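Local coordinates for protein structure-specific endonuclease subunit SLX1 (Candida glabrata, PDB 4XM5) that probably serves as the catalytic subunit of the SLX1-SLX4 endonuclease, nicking the duplex of branched DNA close to junctions with single-stranded DNA during repair and recombination, at residues I7-G12 and V291-I296. Residues are numbered along the deposited sequence; the frame is centred on the assembly and turned at random.
Sequences IPDFYG and VIYYSI
Ile-7 of the loop leading into strand 12-18 comes closest to helix 288-302 at Tyr-293, with the two CA atoms 5.6 Å apart, and the chain then draws away from the helix toward Gly-12. No backbone hydrogen bond joins the two segments directly; instead a water donates both to Tyr-293 O, at 2.7 Å, and to Ile-7 O. Ile-7 points its side chain at the helix and splits it between two neighbours: the CD1 methyl reaches Ile-292 CG2 at 3.6 Å, the two side chains crossing at about a right angle, while CG2 lies 3.8 Å from Tyr-293 CD1. With CG anti to its backbone N (chi1 163°), the end of the Tyr-293 side chain reaches the loop, and Ile-7 O sits at the ring edge, 3.3 Å from Tyr-293 CE1. The contact thus joins the N-terminal GIY-YIG part of the protein, at the loop before its strand 12-18, to helix 288-302, which follows the predicted SLX1-type zinc finger in sequence. At the far end of the ring, Tyr-293 OH donates a short hydrogen bond of 2.5 Å to Asp-9 OD1, arriving from above the carboxylate, 41° out of its plane; carboxylate and ring planes are 76° apart. Gln-6 NE2 also bonds Asp-9 OD1, so two groups hold this oxygen. Lys-201 of the long helix 176-214 links both sides, making a cation-pi contact with Tyr-293 and a hydrogen bond to Asp-9 O. Ile-73 of the second subunit packs on Ile-7, and Gln-77 of that subunit on Ile-292.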
ATOM      1  N   ILE A   7      -9.575   2.990  -2.535  1.00 40.15           N
ATOM      2  CA  ILE A   7      -9.439   1.749  -1.814  1.00 36.01           C
ATOM      3  C   ILE A   7     -10.583   0.828  -2.242  1.00 36.90           C
ATOM      4  O   ILE A   7     -11.745   1.226  -2.195  1.00 38.16           O
ATOM      5  CB  ILE A   7      -9.469   1.972  -0.290  1.00 35.79           C
ATOM      6  CG1 ILE A   7      -8.208   2.717   0.168  1.00 34.77           C
ATOM      7  CG2 ILE A   7      -9.641   0.637   0.464  1.00 33.23           C
ATOM      8  CD1 ILE A   7      -8.363   3.424   1.494  1.00 35.47           C
ATOM      9  N   PRO A   8     -10.256  -0.403  -2.677  1.00 37.22           N
ATOM     10  CA  PRO A   8     -11.257  -1.358  -3.152  1.00 36.11           C
ATOM     11  C   PRO A   8     -12.426  -1.545  -2.180  1.00 36.69           C
ATOM     12  O   PRO A   8     -12.195  -1.644  -0.973  1.00 34.93           O
ATOM     13  CB  PRO A   8     -10.461  -2.666  -3.276  1.00 34.41           C
ATOM     14  CG  PRO A   8      -9.040  -2.223  -3.491  1.00 34.09           C
ATOM     15  CD  PRO A   8      -8.906  -1.002  -2.629  1.00 35.82           C
ATOM     16  N   ASP A   9     -13.647  -1.588  -2.701  1.00 37.93           N
ATOM     17  CA  ASP A   9     -14.813  -1.917  -1.882  1.00 39.56           C
ATOM     18  C   ASP A   9     -14.550  -3.194  -1.080  1.00 38.47           C
ATOM     19  O   ASP A   9     -14.788  -3.243   0.127  1.00 38.61           O
ATOM     20  CB  ASP A   9     -16.043  -2.047  -2.766  1.00 40.12           C
ATOM     21  CG  ASP A   9     -16.402  -0.736  -3.421  1.00 43.58           C
ATOM     22  OD1 ASP A   9     -16.014   0.319  -2.880  1.00 43.18           O
ATOM     23  OD2 ASP A   9     -17.071  -0.745  -4.472  1.00 47.09           O
ATOM     24  N   PHE A  10     -13.991  -4.196  -1.751  1.00 38.39           N
ATOM     25  CA  PHE A  10     -13.576  -5.441  -1.103  1.00 37.06           C
ATOM     26  C   PHE A  10     -12.328  -6.020  -1.767  1.00 34.84           C
ATOM     27  O   PHE A  10     -12.255  -6.135  -2.991  1.00 37.30           O
ATOM     28  CB  PHE A  10     -14.699  -6.496  -1.142  1.00 39.06           C
ATOM     29  CG  PHE A  10     -14.356  -7.760  -0.383  1.00 37.91           C
ATOM     30  CD1 PHE A  10     -13.598  -8.758  -0.969  1.00 37.13           C
ATOM     31  CD2 PHE A  10     -14.755  -7.920   0.934  1.00 36.86           C
ATOM     32  CE1 PHE A  10     -13.257  -9.891  -0.251  1.00 35.45           C
ATOM     33  CE2 PHE A  10     -14.429  -9.050   1.634  1.00 35.86           C
ATOM     34  CZ  PHE A  10     -13.681 -10.034   1.047  1.00 34.59           C
ATOM     35  N   TYR A  11     -11.340  -6.376  -0.967  1.00 32.30           N
ATOM     36  CA  TYR A  11     -10.184  -7.069  -1.508  1.00 31.28           C
ATOM     37  C   TYR A  11      -9.616  -7.925  -0.398  1.00 29.91           C
ATOM     38  O   TYR A  11      -9.228  -7.411   0.639  1.00 31.31           O
ATOM     39  CB  TYR A  11      -9.109  -6.097  -2.090  1.00 31.25           C
ATOM     40  CG  TYR A  11      -8.509  -6.673  -3.360  1.00 30.09           C
ATOM     41  CD1 TYR A  11      -7.701  -7.808  -3.307  1.00 30.30           C
ATOM     42  CD2 TYR A  11      -8.823  -6.148  -4.616  1.00 31.34           C
ATOM     43  CE1 TYR A  11      -7.190  -8.409  -4.479  1.00 30.89           C
ATOM     44  CE2 TYR A  11      -8.321  -6.723  -5.788  1.00 33.18           C
ATOM     45  CZ  TYR A  11      -7.504  -7.856  -5.706  1.00 34.18           C
ATOM     46  OH  TYR A  11      -6.983  -8.432  -6.835  1.00 38.20           O
ATOM     47  N   GLY A  12      -9.603  -9.237  -0.608  1.00 29.41           N
ATOM     48  CA  GLY A  12      -9.212 -10.167   0.433  1.00 27.72           C
ATOM     49  C   GLY A  12      -8.165 -11.192   0.028  1.00 28.82           C
ATOM     50  O   GLY A  12      -7.971 -11.478  -1.160  1.00 28.97           O
ATOM     51  N   VAL A 291     -11.903   5.087   7.658  1.00 44.58           N
ATOM     52  CA  VAL A 291     -12.134   6.513   7.461  1.00 45.32           C
ATOM     53  C   VAL A 291     -11.549   6.997   6.129  1.00 43.61           C
ATOM     54  O   VAL A 291     -12.189   7.747   5.399  1.00 44.99           O
ATOM     55  CB  VAL A 291     -11.538   7.325   8.605  1.00 48.33           C
ATOM     56  CG1 VAL A 291     -11.568   8.807   8.280  1.00 50.81           C
ATOM     57  CG2 VAL A 291     -12.296   7.047   9.887  1.00 52.13           C
ATOM     58  N   ILE A 292     -10.336   6.561   5.801  1.00 40.26           N
ATOM     59  CA  ILE A 292      -9.779   6.891   4.499  1.00 39.46           C
ATOM     60  C   ILE A 292     -10.600   6.288   3.356  1.00 37.17           C
ATOM     61  O   ILE A 292     -10.865   6.967   2.360  1.00 37.19           O
ATOM     62  CB  ILE A 292      -8.318   6.427   4.370  1.00 39.51           C
ATOM     63  CG1 ILE A 292      -7.444   7.180   5.370  1.00 40.67           C
ATOM     64  CG2 ILE A 292      -7.817   6.662   2.952  1.00 38.12           C
ATOM     65  CD1 ILE A 292      -5.987   6.855   5.263  1.00 38.18           C
ATOM     66  N   TYR A 293     -11.010   5.028   3.491  1.00 36.92           N
ATOM     67  CA  TYR A 293     -11.822   4.413   2.438  1.00 37.44           C
ATOM     68  C   TYR A 293     -13.032   5.297   2.061  1.00 42.79           C
ATOM     69  O   TYR A 293     -13.248   5.587   0.878  1.00 44.08           O
ATOM     70  CB  TYR A 293     -12.322   3.019   2.837  1.00 37.26           C
ATOM     71  CG  TYR A 293     -13.478   2.568   1.930  1.00 40.42           C
ATOM     72  CD1 TYR A 293     -13.223   1.944   0.717  1.00 38.20           C
ATOM     73  CD2 TYR A 293     -14.823   2.803   2.276  1.00 42.42           C
ATOM     74  CE1 TYR A 293     -14.247   1.560  -0.127  1.00 38.97           C
ATOM     75  CE2 TYR A 293     -15.854   2.434   1.427  1.00 44.02           C
ATOM     76  CZ  TYR A 293     -15.549   1.803   0.228  1.00 44.04           C
ATOM     77  OH  TYR A 293     -16.538   1.407  -0.647  1.00 46.45           O
ATOM     78  N   TYR A 294     -13.816   5.732   3.047  1.00 44.56           N
ATOM     79  CA  TYR A 294     -15.010   6.498   2.708  1.00 48.40           C
ATOM     80  C   TYR A 294     -14.598   7.880   2.246  1.00 48.28           C
ATOM     81  O   TYR A 294     -15.243   8.464   1.381  1.00 47.39           O
ATOM     82  CB  TYR A 294     -15.984   6.615   3.882  1.00 50.63           C
ATOM     83  CG  TYR A 294     -16.630   5.336   4.309  1.00 54.46           C
ATOM     84  CD1 TYR A 294     -17.673   4.777   3.577  1.00 54.52           C
ATOM     85  CD2 TYR A 294     -16.231   4.707   5.470  1.00 52.30           C
ATOM     86  CE1 TYR A 294     -18.290   3.593   3.993  1.00 58.74           C
ATOM     87  CE2 TYR A 294     -16.827   3.543   5.892  1.00 54.72           C
ATOM     88  CZ  TYR A 294     -17.858   2.985   5.156  1.00 58.64           C
ATOM     89  OH  TYR A 294     -18.418   1.823   5.600  1.00 53.48           O
ATOM     90  N   SER A 295     -13.514   8.399   2.815  1.00 46.52           N
ATOM     91  CA  SER A 295     -13.039   9.710   2.411  1.00 46.54           C
ATOM     92  C   SER A 295     -12.727   9.699   0.938  1.00 45.32           C
ATOM     93  O   SER A 295     -13.171  10.560   0.185  1.00 48.63           O
ATOM     94  CB  SER A 295     -11.802  10.116   3.198  1.00 47.23           C
ATOM     95  OG  SER A 295     -11.351  11.426   2.815  1.00 49.01           O
ATOM     96  N   ILE A 296     -11.943   8.716   0.536  1.00 43.17           N
ATOM     97  CA  ILE A 296     -11.469   8.621  -0.837  1.00 43.15           C
ATOM     98  C   ILE A 296     -12.640   8.350  -1.759  1.00 46.00           C
ATOM     99  O   ILE A 296     -12.778   8.955  -2.819  1.00 48.23           O
ATOM    100  CB  ILE A 296     -10.410   7.490  -0.993  1.00 46.89           C
ATOM    101  CG1 ILE A 296      -9.082   7.899  -0.352  1.00 46.95           C
ATOM    102  CG2 ILE A 296     -10.212   7.135  -2.443  1.00 44.77           C
ATOM    103  CD1 ILE A 296      -8.587   9.285  -0.755  1.00 46.60           C
TER
HETATM  104  O   HOH W   1     -12.101   4.187  -1.160  1.00 40.35           O